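Local coordinates for phosphatidylethanolamine-binding protein (Plasmodium vivax, PDB 2GZQ) that probably binds phosphatidylethanolamine or related phospholipids, as other members of the phosphatidylethanolamine-binding protein family do, at residues A[55-60]-A[127-132]; A[76-81]-A[145-150]; A[105-110]-A[118-123]; A[135-140]-A[194-199]. All coordinates share one frame; numbering follows the deposited sequence. Where two conformers were deposited one is given.

Interaction 1 (A[55-60]-A[127-132]); sequences LDLAGT and VGPSIK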
loop_
_atom_site.group_PDB
_atom_site.type_symbol
_atom_site.label_atom_id
_atom_site.label_comp_id
_atom_site.label_asym_id
_atom_site.label_seq_id
_atom_site.Cartn_x
_atom_site.Cartn_y
_atom_site.Cartn_z
ATOM N N LEU A 55 -6.072 -11.895 -8.357
ATOM C CA LEU A 55 -4.970 -12.727 -7.909
ATOM C C LEU A 55 -5.493 -13.723 -6.896
ATOM O O LEU A 55 -6.318 -13.401 -6.047
ATOM C CB LEU A 55 -3.862 -11.894 -7.264
ATOM C CG LEU A 55 -2.905 -11.168 -8.199
ATOM C CD1 LEU A 55 -1.738 -10.595 -7.405
ATOM C CD2 LEU A 55 -2.412 -12.107 -9.274
ATOM N N ASP A 56 -4.994 -14.950 -6.997
ATOM C CA ASP A 56 -5.257 -15.976 -6.007
ATOM C C ASP A 56 -4.557 -15.602 -4.708
ATOM O O ASP A 56 -3.431 -15.102 -4.711
ATOM C CB ASP A 56 -4.762 -17.349 -6.499
ATOM C CG ASP A 56 -5.663 -17.954 -7.555
ATOM O OD1 ASP A 56 -6.696 -17.338 -7.897
ATOM O OD2 ASP A 56 -5.330 -19.046 -8.049
ATOM N N LEU A 57 -5.234 -15.877 -3.602
ATOM C CA LEU A 57 -4.682 -15.701 -2.272
ATOM C C LEU A 57 -3.436 -16.540 -2.068
ATOM O O LEU A 57 -2.494 -16.137 -1.399
ATOM C CB LEU A 57 -5.705 -16.135 -1.241
ATOM C CG LEU A 57 -6.440 -15.043 -0.511
ATOM C CD1 LEU A 57 -7.378 -15.693 0.489
ATOM C CD2 LEU A 57 -5.449 -14.102 0.156
ATOM N N ALA A 58 -3.436 -17.743 -2.619
ATOM C CA ALA A 58 -2.268 -18.581 -2.505
ATOM C C ALA A 58 -1.042 -17.844 -3.043
ATOM O O ALA A 58 -1.104 -17.165 -4.071
ATOM C CB ALA A 58 -2.476 -19.887 -3.255
ATOM N N GLY A 59 0.081 -17.962 -2.339
ATOM C CA GLY A 59 1.329 -17.390 -2.778
ATOM C C GLY A 59 1.519 -15.923 -2.402
ATOM O O GLY A 59 2.415 -15.284 -2.934
ATOM N N THR A 60 0.674 -15.372 -1.517
ATOM C CA THR A 60 0.794 -13.992 -1.037
ATOM C C THR A 60 1.253 -13.877 0.413
ATOM O O THR A 60 1.173 -12.812 1.016
ATOM C CB THR A 60 -0.531 -13.251 -1.193
ATOM O OG1 THR A 60 -1.530 -13.863 -0.379
ATOM C CG2 THR A 60 -0.949 -13.252 -2.625
ATOM N N VAL A 127 2.570 -8.591 6.447
ATOM C CA VAL A 127 1.761 -9.764 6.747
ATOM C C VAL A 127 0.772 -9.902 5.616
ATOM O O VAL A 127 0.179 -8.911 5.164
ATOM C CB VAL A 127 1.045 -9.643 8.098
ATOM C CG1 VAL A 127 2.047 -9.493 9.227
ATOM C CG2 VAL A 127 0.052 -8.489 8.096
ATOM N N GLY A 128 0.611 -11.111 5.118
ATOM C CA GLY A 128 -0.204 -11.309 3.914
ATOM C C GLY A 128 -1.692 -11.098 4.135
ATOM O O GLY A 128 -2.150 -11.035 5.277
ATOM N N PRO A 129 -2.461 -10.978 3.038
ATOM C CA PRO A 129 -3.904 -10.766 3.068
ATOM C C PRO A 129 -4.645 -11.645 4.010
ATOM O O PRO A 129 -4.369 -12.832 4.137
ATOM C CB PRO A 129 -4.333 -10.994 1.623
ATOM C CG PRO A 129 -3.143 -10.596 0.831
ATOM C CD PRO A 129 -1.959 -11.033 1.656
ATOM N N SER A 130 -5.625 -11.031 4.642
ATOM C CA SER A 130 -6.407 -11.665 5.673
ATOM C C SER A 130 -7.836 -11.763 5.181
ATOM O O SER A 130 -8.640 -10.853 5.407
ATOM C CB SER A 130 -6.338 -10.821 6.935
ATOM O OG SER A 130 -7.108 -11.391 7.977
ATOM N N ILE A 131 -8.144 -12.844 4.473
ATOM C CA ILE A 131 -9.424 -12.920 3.784
ATOM C C ILE A 131 -10.135 -14.234 4.087
ATOM O O ILE A 131 -9.668 -15.304 3.703
ATOM C CB ILE A 131 -9.243 -12.777 2.242
ATOM C CG1 ILE A 131 -8.559 -11.454 1.902
ATOM C CG2 ILE A 131 -10.607 -12.898 1.543
ATOM C CD1 ILE A 131 -8.249 -11.287 0.434
ATOM N N LYS A 132 -11.279 -14.154 4.756
ATOM C CA LYS A 132 -12.125 -15.322 4.981
ATOM C C LYS A 132 -12.974 -15.624 3.763
ATOM O O LYS A 132 -13.351 -14.732 3.003
ATOM C CB LYS A 132 -13.037 -15.118 6.191
ATOM C CG LYS A 132 -12.314 -14.893 7.505
ATOM C CD LYS A 132 -11.148 -15.858 7.688
ATOM C CE LYS A 132 -9.839 -15.116 7.927
ATOM N NZ LYS A 132 -8.643 -15.969 7.669
#
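G128 meets T60 where an irregular, extended loop passes a type II beta turn, L57 to T60, that follows the edge strand 54-56 of the six-stranded sheet. The CA of G128 makes a C-H...O contact of 3.5 Å with the O of T60, an oxygen that also takes a hydrogen bond from the Y126 hydroxyl. G128 has no side chain, and its backbone comes in close beside that carbonyl. P129 follows and touches both ends of the turn. Its CD lies 3.5 Å from T60 OG1, and its CB is 3.6 Å from L57 CD2, the leucine and proline side chains sliding past each other in opposite directions. S130 turns away, and I131 then adds a second apolar surface for the leucine. L57 CD1 sits 3.9 Å from I131 CB, while CD2 reaches I131 CD1 at 4.0 Å. No hydrogen bond joins the segments: the contact is mainly apolar packing of L57 on P129 and I131, with T60 against P129, and the side chain of M197 from strand 188-198 touches all four. The turn keeps its shape through its own bonds. G59 takes the positive phi (85°) of the third position in a type II turn, and the O of L57 accepts from the N of T60 at 3.3 Å. The same oxygen accepts from the T60 hydroxyl: OG1, set between backbone N and carbonyl carbon (chi1 63°), donates over 2.7 Å onto a lone pair in the carbonyl plane.

Interaction 2 (A[76-81]-A[145-150]); sequences DYCYIL and SLVKEE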
loop_
_atom_site.group_PDB
_atom_site.type_symbol
_atom_site.label_atom_id
_atom_site.label_comp_id
_atom_site.label_asym_id
_atom_site.label_seq_id
_atom_site.Cartn_x
_atom_site.Cartn_y
_atom_site.Cartn_z
ATOM N N ASP A 76 16.634 14.270 -1.857
ATOM C CA ASP A 76 16.261 14.498 -0.462
ATOM C C ASP A 76 14.856 14.079 -0.076
ATOM O O ASP A 76 14.395 14.359 1.039
ATOM C CB ASP A 76 16.562 15.929 -0.035
ATOM C CG ASP A 76 18.031 16.275 -0.160
ATOM O OD1 ASP A 76 18.897 15.431 0.166
ATOM O OD2 ASP A 76 18.314 17.400 -0.594
ATOM N N TYR A 77 14.199 13.363 -0.983
ATOM C CA TYR A 77 12.950 12.678 -0.700
ATOM C C TYR A 77 13.133 11.181 -0.863
ATOM O O TYR A 77 14.065 10.710 -1.514
ATOM C CB TYR A 77 11.814 13.196 -1.616
ATOM C CG TYR A 77 11.320 14.550 -1.179
ATOM C CD1 TYR A 77 10.210 14.654 -0.358
ATOM C CD2 TYR A 77 12.018 15.701 -1.505
ATOM C CE1 TYR A 77 9.769 15.863 0.082
ATOM C CE2 TYR A 77 11.582 16.938 -1.062
ATOM C CZ TYR A 77 10.459 17.008 -0.258
ATOM O OH TYR A 77 10.064 18.256 0.194
ATOM N N CYS A 78 12.213 10.440 -0.272
ATOM C CA CYS A 78 12.188 9.012 -0.504
ATOM C C CYS A 78 10.740 8.557 -0.633
ATOM O O CYS A 78 9.798 9.309 -0.353
ATOM C CB CYS A 78 12.940 8.269 0.595
ATOM S SG CYS A 78 12.308 8.623 2.215
ATOM N N TYR A 79 10.558 7.342 -1.115
ATOM C CA TYR A 79 9.230 6.760 -1.117
ATOM C C TYR A 79 8.912 6.100 0.203
ATOM O O TYR A 79 9.760 5.498 0.858
ATOM C CB TYR A 79 9.069 5.715 -2.225
ATOM C CG TYR A 79 9.196 6.235 -3.653
ATOM C CD1 TYR A 79 9.990 5.586 -4.558
ATOM C CD2 TYR A 79 8.518 7.361 -4.072
ATOM C CE1 TYR A 79 10.115 6.032 -5.864
ATOM C CE2 TYR A 79 8.642 7.826 -5.376
ATOM C CZ TYR A 79 9.430 7.146 -6.268
ATOM O OH TYR A 79 9.520 7.658 -7.548
ATOM N N ILE A 80 7.636 6.184 0.519
ATOM C CA ILE A 80 7.006 5.375 1.561
ATOM C C ILE A 80 5.857 4.615 0.912
ATOM O O ILE A 80 5.069 5.186 0.148
ATOM C CB ILE A 80 6.559 6.249 2.777
ATOM C CG1 ILE A 80 5.942 5.377 3.858
ATOM C CG2 ILE A 80 5.675 7.399 2.340
ATOM C CD1 ILE A 80 5.737 6.110 5.188
ATOM N N LEU A 81 5.788 3.319 1.190
ATOM C CA LEU A 81 4.850 2.413 0.536
ATOM C C LEU A 81 4.002 1.744 1.600
ATOM O O LEU A 81 4.529 1.189 2.566
ATOM C CB LEU A 81 5.652 1.366 -0.236
ATOM C CG LEU A 81 4.849 0.299 -0.965
ATOM C CD1 LEU A 81 3.859 0.832 -1.960
ATOM C CD2 LEU A 81 5.783 -0.664 -1.667
ATOM N N SER A 145 3.985 7.121 -1.786
ATOM C CA SER A 145 4.016 8.543 -1.474
ATOM C C SER A 145 5.458 8.993 -1.293
ATOM O O SER A 145 6.359 8.189 -1.099
ATOM C CB SER A 145 3.222 8.832 -0.188
ATOM O OG SER A 145 1.900 8.386 -0.289
ATOM N N LEU A 146 5.673 10.296 -1.344
ATOM C CA LEU A 146 6.951 10.926 -1.035
ATOM C C LEU A 146 6.958 11.460 0.386
ATOM O O LEU A 146 6.003 12.104 0.835
ATOM C CB LEU A 146 7.184 12.131 -1.957
ATOM C CG LEU A 146 7.484 11.750 -3.415
ATOM C CD1 LEU A 146 7.617 13.067 -4.177
ATOM C CD2 LEU A 146 8.712 10.894 -3.565
ATOM N N VAL A 147 8.058 11.210 1.063
ATOM C CA VAL A 147 8.359 11.739 2.372
ATOM C C VAL A 147 9.760 12.336 2.343
ATOM O O VAL A 147 10.654 11.826 1.672
ATOM C CB VAL A 147 8.207 10.625 3.467
ATOM C CG1 VAL A 147 9.144 9.468 3.233
ATOM C CG2 VAL A 147 8.418 11.168 4.857
ATOM N N LYS A 148 9.957 13.430 3.056
ATOM C CA LYS A 148 11.303 13.977 3.218
ATOM C C LYS A 148 12.208 12.935 3.835
ATOM O O LYS A 148 11.825 12.248 4.759
ATOM C CB LYS A 148 11.299 15.209 4.116
ATOM C CG LYS A 148 10.677 16.403 3.501
ATOM C CD LYS A 148 10.879 17.625 4.399
ATOM C CE LYS A 148 10.317 18.878 3.785
ATOM N NZ LYS A 148 10.386 20.003 4.752
ATOM N N GLU A 149 13.442 12.853 3.353
ATOM C CA GLU A 149 14.415 11.917 3.913
ATOM C C GLU A 149 14.497 12.081 5.432
ATOM O O GLU A 149 14.533 11.102 6.181
ATOM C CB GLU A 149 15.793 12.101 3.283
ATOM C CG GLU A 149 16.900 11.345 4.004
ATOM C CD GLU A 149 16.956 9.879 3.619
ATOM O OE1 GLU A 149 16.425 9.531 2.543
ATOM O OE2 GLU A 149 17.543 9.081 4.389
ATOM N N GLU A 150 14.531 13.322 5.897
ATOM C CA GLU A 150 14.719 13.565 7.336
ATOM C C GLU A 150 13.533 13.070 8.170
ATOM O O GLU A 150 13.672 12.932 9.392
ATOM C CB GLU A 150 14.953 15.046 7.614
ATOM C CG GLU A 150 13.751 15.925 7.310
ATOM C CD GLU A 150 14.103 17.402 7.204
ATOM O OE1 GLU A 150 14.885 17.772 6.302
ATOM O OE2 GLU A 150 13.585 18.193 8.020
HETATM O O HOH W 1 2.251 5.853 0.854
#
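Y79 and L146 both set CG anti to the carbonyl carbon (chi1 -63° and -71°), beside the backbone N, and the two side chains run side by side, pointing the same way on one face of an antiparallel strand pair. L146 CD2 approaches the tyrosine ring obliquely, 3.6 Å from Y79 CE2. On the other face, V147 CG1 comes within 4.1 Å of I80 CG2, close to the C78 side chain. Near the strand ends Y77 and K148 also run together, K148 CG lying 3.6 Å from Y77 CE1 and the lysine continuing extended past the hydroxyl. The backbones are joined by two hydrogen-bonded pairs, C78 with V147 and I80 with S145, each with two bonds of 2.9 Å. One more bond, from E149 N to D76 O (2.9 Å, 171° at the hydrogen), ties the short 3-10 segment to the loop; its donor lies above the carbonyl plane. A water donates to I80 O and also bonds S145 OG. Y79 OH bonds E71 O, and E149 OE2 pairs with K152. Strand 77-85 lies between 138-148 and 99-107, where Y79 meets G106 and I107, and beyond 138-148 comes strand 188-198, reached by L146 through K188 and V190.

Interaction 3 (A[105-110]-A[118-123]); sequences SGIKSK and KNCITL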
loop_
_atom_site.group_PDB
_atom_site.type_symbol
_atom_site.label_atom_id
_atom_site.label_comp_id
_atom_site.label_asym_id
_atom_site.label_seq_id
_atom_site.Cartn_x
_atom_site.Cartn_y
_atom_site.Cartn_z
ATOM N N SER A 105 9.391 2.658 4.593
ATOM C CA SER A 105 9.719 4.041 4.322
ATOM C C SER A 105 11.203 4.215 4.071
ATOM O O SER A 105 12.020 3.524 4.679
ATOM C CB SER A 105 9.263 4.842 5.536
ATOM O OG SER A 105 9.488 6.235 5.398
ATOM N N GLY A 106 11.595 5.088 3.167
ATOM C CA GLY A 106 13.013 5.344 2.934
ATOM C C GLY A 106 13.555 4.914 1.591
ATOM O O GLY A 106 14.765 5.036 1.347
ATOM N N ILE A 107 12.682 4.410 0.730
ATOM C CA ILE A 107 13.084 3.850 -0.577
ATOM C C ILE A 107 13.674 4.949 -1.460
ATOM O O ILE A 107 13.098 6.008 -1.633
ATOM C CB ILE A 107 11.873 3.210 -1.325
ATOM C CG1 ILE A 107 11.191 2.115 -0.474
ATOM C CG2 ILE A 107 12.282 2.690 -2.670
ATOM C CD1 ILE A 107 9.718 1.898 -0.763
ATOM N N LYS A 108 14.854 4.701 -1.990
ATOM C CA LYS A 108 15.585 5.630 -2.851
ATOM C C LYS A 108 15.776 5.084 -4.278
ATOM O O LYS A 108 16.068 5.852 -5.193
ATOM C CB LYS A 108 16.980 5.934 -2.276
ATOM C CG LYS A 108 16.978 6.670 -0.971
ATOM C CD LYS A 108 16.333 8.042 -1.091
ATOM C CE LYS A 108 17.157 8.992 -1.941
ATOM N NZ LYS A 108 16.577 10.360 -2.161
ATOM N N SER A 109 15.633 3.768 -4.435
ATOM C CA SER A 109 16.041 3.036 -5.648
ATOM C C SER A 109 14.833 2.745 -6.535
ATOM O O SER A 109 13.734 2.556 -6.017
ATOM C CB SER A 109 16.629 1.678 -5.251
ATOM O OG SER A 109 16.880 0.871 -6.398
ATOM N N LYS A 110 15.025 2.619 -7.847
ATOM C CA LYS A 110 13.929 2.213 -8.717
ATOM C C LYS A 110 13.510 0.773 -8.515
ATOM O O LYS A 110 12.549 0.339 -9.109
ATOM C CB LYS A 110 14.295 2.380 -10.183
ATOM C CG LYS A 110 14.231 3.793 -10.661
ATOM C CD LYS A 110 14.857 3.900 -12.010
ATOM C CE LYS A 110 13.916 3.447 -13.088
ATOM N NZ LYS A 110 14.410 3.886 -14.423
ATOM N N LYS A 118 19.238 -1.075 2.366
ATOM C CA LYS A 118 19.959 -0.353 3.411
ATOM C C LYS A 118 19.279 0.930 3.834
ATOM O O LYS A 118 19.515 1.398 4.953
ATOM C CB LYS A 118 21.388 -0.059 2.962
ATOM C CG LYS A 118 21.495 0.846 1.760
ATOM C CD LYS A 118 22.925 1.046 1.330
ATOM C CE LYS A 118 23.016 2.141 0.282
ATOM N NZ LYS A 118 24.399 2.337 -0.213
ATOM N N ASN A 119 18.476 1.518 2.947
ATOM C CA ASN A 119 17.828 2.806 3.189
ATOM C C ASN A 119 16.504 2.717 3.905
ATOM O O ASN A 119 15.983 3.738 4.356
ATOM C CB ASN A 119 17.615 3.523 1.849
ATOM C CG ASN A 119 18.909 3.757 1.094
ATOM O OD1 ASN A 119 19.015 3.424 -0.087
ATOM N ND2 ASN A 119 19.884 4.321 1.769
ATOM N N CYS A 120 15.936 1.520 3.924
ATOM C CA CYS A 120 14.539 1.383 4.284
ATOM C C CYS A 120 14.324 1.138 5.768
ATOM O O CYS A 120 15.068 0.419 6.419
ATOM C CB CYS A 120 13.915 0.271 3.464
ATOM S SG CYS A 120 13.834 0.664 1.706
ATOM N N ILE A 121 13.280 1.736 6.294
ATOM C CA ILE A 121 12.796 1.482 7.637
ATOM C C ILE A 121 11.484 0.747 7.469
ATOM O O ILE A 121 10.534 1.274 6.859
ATOM C CB ILE A 121 12.580 2.799 8.391
ATOM C CG1 ILE A 121 13.851 3.625 8.429
ATOM C CG2 ILE A 121 12.086 2.497 9.804
ATOM C CD1 ILE A 121 13.732 4.937 9.169
ATOM N N THR A 122 11.386 -0.444 8.021
ATOM C CA THR A 122 10.154 -1.195 8.013
ATOM C C THR A 122 9.291 -0.822 9.219
ATOM O O THR A 122 9.546 -1.246 10.345
ATOM C CB THR A 122 10.419 -2.703 7.924
ATOM O OG1 THR A 122 11.059 -2.977 6.666
ATOM C CG2 THR A 122 9.151 -3.503 8.001
ATOM N N LEU A 123 8.328 0.046 8.990
ATOM C CA LEU A 123 7.495 0.560 10.063
ATOM C C LEU A 123 6.451 -0.473 10.492
ATOM O O LEU A 123 6.110 -0.594 11.645
ATOM C CB LEU A 123 6.802 1.842 9.606
ATOM C CG LEU A 123 7.717 3.013 9.295
ATOM C CD1 LEU A 123 6.898 4.146 8.635
ATOM C CD2 LEU A 123 8.409 3.509 10.519
HETATM O O HOH W 2 16.700 2.502 -1.675
#
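S105, N119 and C120 bury the most surface where strand 99-107 ends beside the edge strand 121-124. S105 supplies the backbone pairing: its N donates to I121 O at 2.9 Å, and its O accepts from I121 N at 2.7 Å with a nearly straight N-H...O (176°). The same S105 O receives a C-H...O contact from C120 CA, while S105 CB touches L123 CD1. Its hydroxyl, anti to the backbone N (chi1 -178°), bonds K152 O. N119, two residues before I121, packs against the end of strand 99-107: its CB is 3.3 Å from G106 O, and its side chain crosses that of K108 at about a right angle. A water accepts from the backbone N of K108 at 2.9 Å and donates to N119 OD1 at 3.0 Å, bridging main chain to side chain. C120 SG lies 3.7 Å from I107 CG1 in the conformer described. G106, with phi of 113°, and I107 together face Y79 as a G1 beta bulge at the end of strand 99-107. On that flank lies strand 77-85, where K108 NZ bonds Y77 O; strand 121-124 is outermost in the sheet, and L112 of strand 111-113 touches both I107 and C120.

Interaction 4 (A[135-140]-A[194-199]); sequences TGLHRI and WCQMRR
H138 and M197 form a hydrogen-bonded antiparallel pair: H138 N donates to M197 O at 2.8 Å (173° at the hydrogen), and M197 N returns a bond of 2.9 Å to H138 O. A further bond runs from C195 N to I140 O at 3.0 Å. Between them R139 is the centre of an inverse gamma turn, closed by a weak bond from I140 N to H138 O, and C-H...O contacts add to the pairing, including Q196 CA to H138 O. Among apolar contacts, I140 CG1 lies 3.9 Å from the selenium of selenomethionine M197 in the conformer described, and L137 CD2 rests 3.8 Å from R198 CD, against the aliphatic part of the arginine. The polar side chains find their partners within their own segment or outside the contact. H138 NE2 donates to T135 OG1 at 2.9 Å, nearly in the ring plane, while ND1 bonds D85; R139 makes a salt bridge with D87 and bonds E21 O and H26. A water donates to G136 O. G136 to R139 match the G-x-H-R signature of the family, whose ligand pocket lies in this region in relatives. Bonds at both ring nitrogens fix the rotation of the buried imidazole.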
loop_
_atom_site.group_PDB
_atom_site.type_symbol
_atom_site.label_atom_id
_atom_site.label_comp_id
_atom_site.label_asym_id
_atom_site.label_seq_id
_atom_site.Cartn_x
_atom_site.Cartn_y
_atom_site.Cartn_z
ATOM N N THR A 135 -16.390 -13.348 1.830
ATOM C CA THR A 135 -16.241 -11.926 2.171
ATOM C C THR A 135 -16.010 -11.036 0.965
ATOM O O THR A 135 -15.528 -9.910 1.103
ATOM C CB THR A 135 -15.119 -11.709 3.180
ATOM O OG1 THR A 135 -13.852 -12.130 2.633
ATOM C CG2 THR A 135 -15.421 -12.483 4.452
ATOM N N GLY A 136 -16.376 -11.519 -0.218
ATOM C CA GLY A 136 -16.341 -10.701 -1.424
ATOM C C GLY A 136 -14.928 -10.542 -1.970
ATOM O O GLY A 136 -13.985 -11.197 -1.526
ATOM N N LEU A 137 -14.776 -9.685 -2.970
ATOM C CA LEU A 137 -13.486 -9.356 -3.535
ATOM C C LEU A 137 -12.899 -8.182 -2.759
ATOM O O LEU A 137 -13.557 -7.151 -2.539
ATOM C CB LEU A 137 -13.642 -8.990 -5.004
ATOM C CG LEU A 137 -13.979 -10.155 -5.914
ATOM C CD1 LEU A 137 -14.622 -9.636 -7.199
ATOM C CD2 LEU A 137 -12.723 -10.935 -6.226
ATOM N N HIS A 138 -11.666 -8.321 -2.348
ATOM C CA HIS A 138 -10.936 -7.297 -1.614
ATOM C C HIS A 138 -9.986 -6.580 -2.541
ATOM O O HIS A 138 -9.190 -7.236 -3.230
ATOM C CB HIS A 138 -10.145 -7.936 -0.489
ATOM C CG HIS A 138 -10.970 -8.612 0.557
ATOM N ND1 HIS A 138 -10.794 -8.371 1.900
ATOM C CD2 HIS A 138 -11.936 -9.557 0.467
ATOM C CE1 HIS A 138 -11.635 -9.119 2.594
ATOM N NE2 HIS A 138 -12.353 -9.836 1.747
ATOM N N ARG A 139 -10.050 -5.261 -2.553
ATOM C CA ARG A 139 -9.166 -4.438 -3.376
ATOM C C ARG A 139 -7.857 -4.191 -2.634
ATOM O O ARG A 139 -7.657 -3.128 -2.056
ATOM C CB ARG A 139 -9.889 -3.129 -3.718
ATOM C CG ARG A 139 -11.152 -3.370 -4.560
ATOM C CD ARG A 139 -12.062 -2.164 -4.609
ATOM N NE ARG A 139 -12.660 -1.928 -3.302
ATOM C CZ ARG A 139 -13.407 -0.875 -3.000
ATOM N NH1 ARG A 139 -13.676 0.067 -3.910
ATOM N NH2 ARG A 139 -13.887 -0.757 -1.783
ATOM N N ILE A 140 -6.978 -5.178 -2.662
ATOM C CA ILE A 140 -5.690 -5.098 -1.989
ATOM C C ILE A 140 -4.846 -4.057 -2.741
ATOM O O ILE A 140 -4.604 -4.190 -3.938
ATOM C CB ILE A 140 -5.032 -6.477 -1.956
ATOM C CG1 ILE A 140 -5.908 -7.507 -1.232
ATOM C CG2 ILE A 140 -3.641 -6.378 -1.352
ATOM C CD1 ILE A 140 -6.263 -7.184 0.149
ATOM N N TRP A 194 -3.251 -1.913 -7.547
ATOM C CA TRP A 194 -4.121 -2.759 -6.733
ATOM C C TRP A 194 -4.477 -3.998 -7.518
ATOM O O TRP A 194 -4.298 -4.055 -8.740
ATOM C CB TRP A 194 -5.405 -1.995 -6.286
ATOM C CG TRP A 194 -6.510 -1.963 -7.313
ATOM C CD1 TRP A 194 -7.663 -2.661 -7.247
ATOM C CD2 TRP A 194 -6.565 -1.196 -8.524
ATOM N NE1 TRP A 194 -8.451 -2.389 -8.351
ATOM C CE2 TRP A 194 -7.806 -1.480 -9.143
ATOM C CE3 TRP A 194 -5.699 -0.299 -9.139
ATOM C CZ2 TRP A 194 -8.180 -0.911 -10.379
ATOM C CZ3 TRP A 194 -6.079 0.283 -10.369
ATOM C CH2 TRP A 194 -7.303 -0.039 -10.970
ATOM N N CYS A 195 -5.018 -4.976 -6.788
ATOM C CA CYS A 195 -5.596 -6.174 -7.380
ATOM C C CYS A 195 -6.855 -6.505 -6.621
ATOM O O CYS A 195 -7.163 -5.860 -5.620
ATOM C CB CYS A 195 -4.575 -7.330 -7.317
ATOM S SG CYS A 195 -4.126 -7.864 -5.656
ATOM N N GLN A 196 -7.598 -7.494 -7.121
ATOM C CA GLN A 196 -8.750 -8.027 -6.416
ATOM C C GLN A 196 -8.453 -9.442 -5.939
ATOM O O GLN A 196 -7.944 -10.264 -6.702
ATOM C CB GLN A 196 -9.948 -8.043 -7.349
ATOM C CG GLN A 196 -10.469 -6.688 -7.841
ATOM C CD GLN A 196 -11.566 -6.874 -8.886
ATOM O OE1 GLN A 196 -12.729 -6.988 -8.543
ATOM N NE2 GLN A 196 -11.191 -6.912 -10.163
HETATM N N MSE A 197 -8.757 -9.743 -4.685
HETATM C CA MSE A 197 -8.484 -11.064 -4.130
HETATM C C MSE A 197 -9.707 -11.564 -3.394
HETATM O O MSE A 197 -10.380 -10.802 -2.709
HETATM C CB MSE A 197 -7.332 -11.015 -3.133
HETATM C CG MSE A 197 -5.965 -10.865 -3.747
HETATM SE SE MSE A 197 -4.546 -10.917 -2.405
HETATM C CE MSE A 197 -4.260 -12.769 -2.343
ATOM N N ARG A 198 -9.993 -12.857 -3.532
ATOM C CA ARG A 198 -11.000 -13.511 -2.713
ATOM C C ARG A 198 -10.479 -14.869 -2.270
ATOM O O ARG A 198 -9.503 -15.362 -2.837
ATOM C CB ARG A 198 -12.323 -13.651 -3.474
ATOM C CG ARG A 198 -12.233 -14.447 -4.771
ATOM C CD ARG A 198 -13.606 -14.583 -5.470
ATOM N NE ARG A 198 -14.598 -15.317 -4.695
ATOM C CZ ARG A 198 -14.783 -16.632 -4.778
ATOM N NH1 ARG A 198 -14.019 -17.362 -5.584
ATOM N NH2 ARG A 198 -15.715 -17.218 -4.051
ATOM N N ARG A 199 -11.065 -15.417 -1.218
ATOM C CA ARG A 199 -10.753 -16.788 -0.865
ATOM C C ARG A 199 -11.680 -17.764 -1.572
ATOM O O ARG A 199 -12.905 -17.689 -1.460
ATOM C CB ARG A 199 -10.739 -17.001 0.643
ATOM C CG ARG A 199 -10.258 -18.409 1.027
ATOM C CD ARG A 199 -10.216 -18.606 2.513
ATOM N NE ARG A 199 -9.168 -17.818 3.144
ATOM C CZ ARG A 199 -7.936 -18.252 3.388
ATOM N NH1 ARG A 199 -7.577 -19.478 3.037
ATOM N NH2 ARG A 199 -7.057 -17.454 3.975
HETATM O O HOH W 3 -13.607 -13.588 -0.130
#

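How the interactions relate
Interactions 2, 3 and 4 join neighbouring strands of one six-stranded sheet, and interaction 1 lies at its edge strand 54-56. Interactions 1 and 4 adjoin on one side of the molecule's centre, their own centres about 9 Å apart, and meet through M197 and a bond from R199 NE to I131 O. Interactions 2 and 3 touch where neighbouring strands 77-85 and 99-107 run together; interaction 2 lies on the opposite side of the centre from 1 and 4. Strand 138-148 serves both 2 and 4, whose centres lie about 28 Å apart. Interaction 4 is buried; the others are partly buried. Backbone hydrogen bonds carry 2, 3 and 4, whereas interaction 1 has none across it and rests mainly on apolar packing.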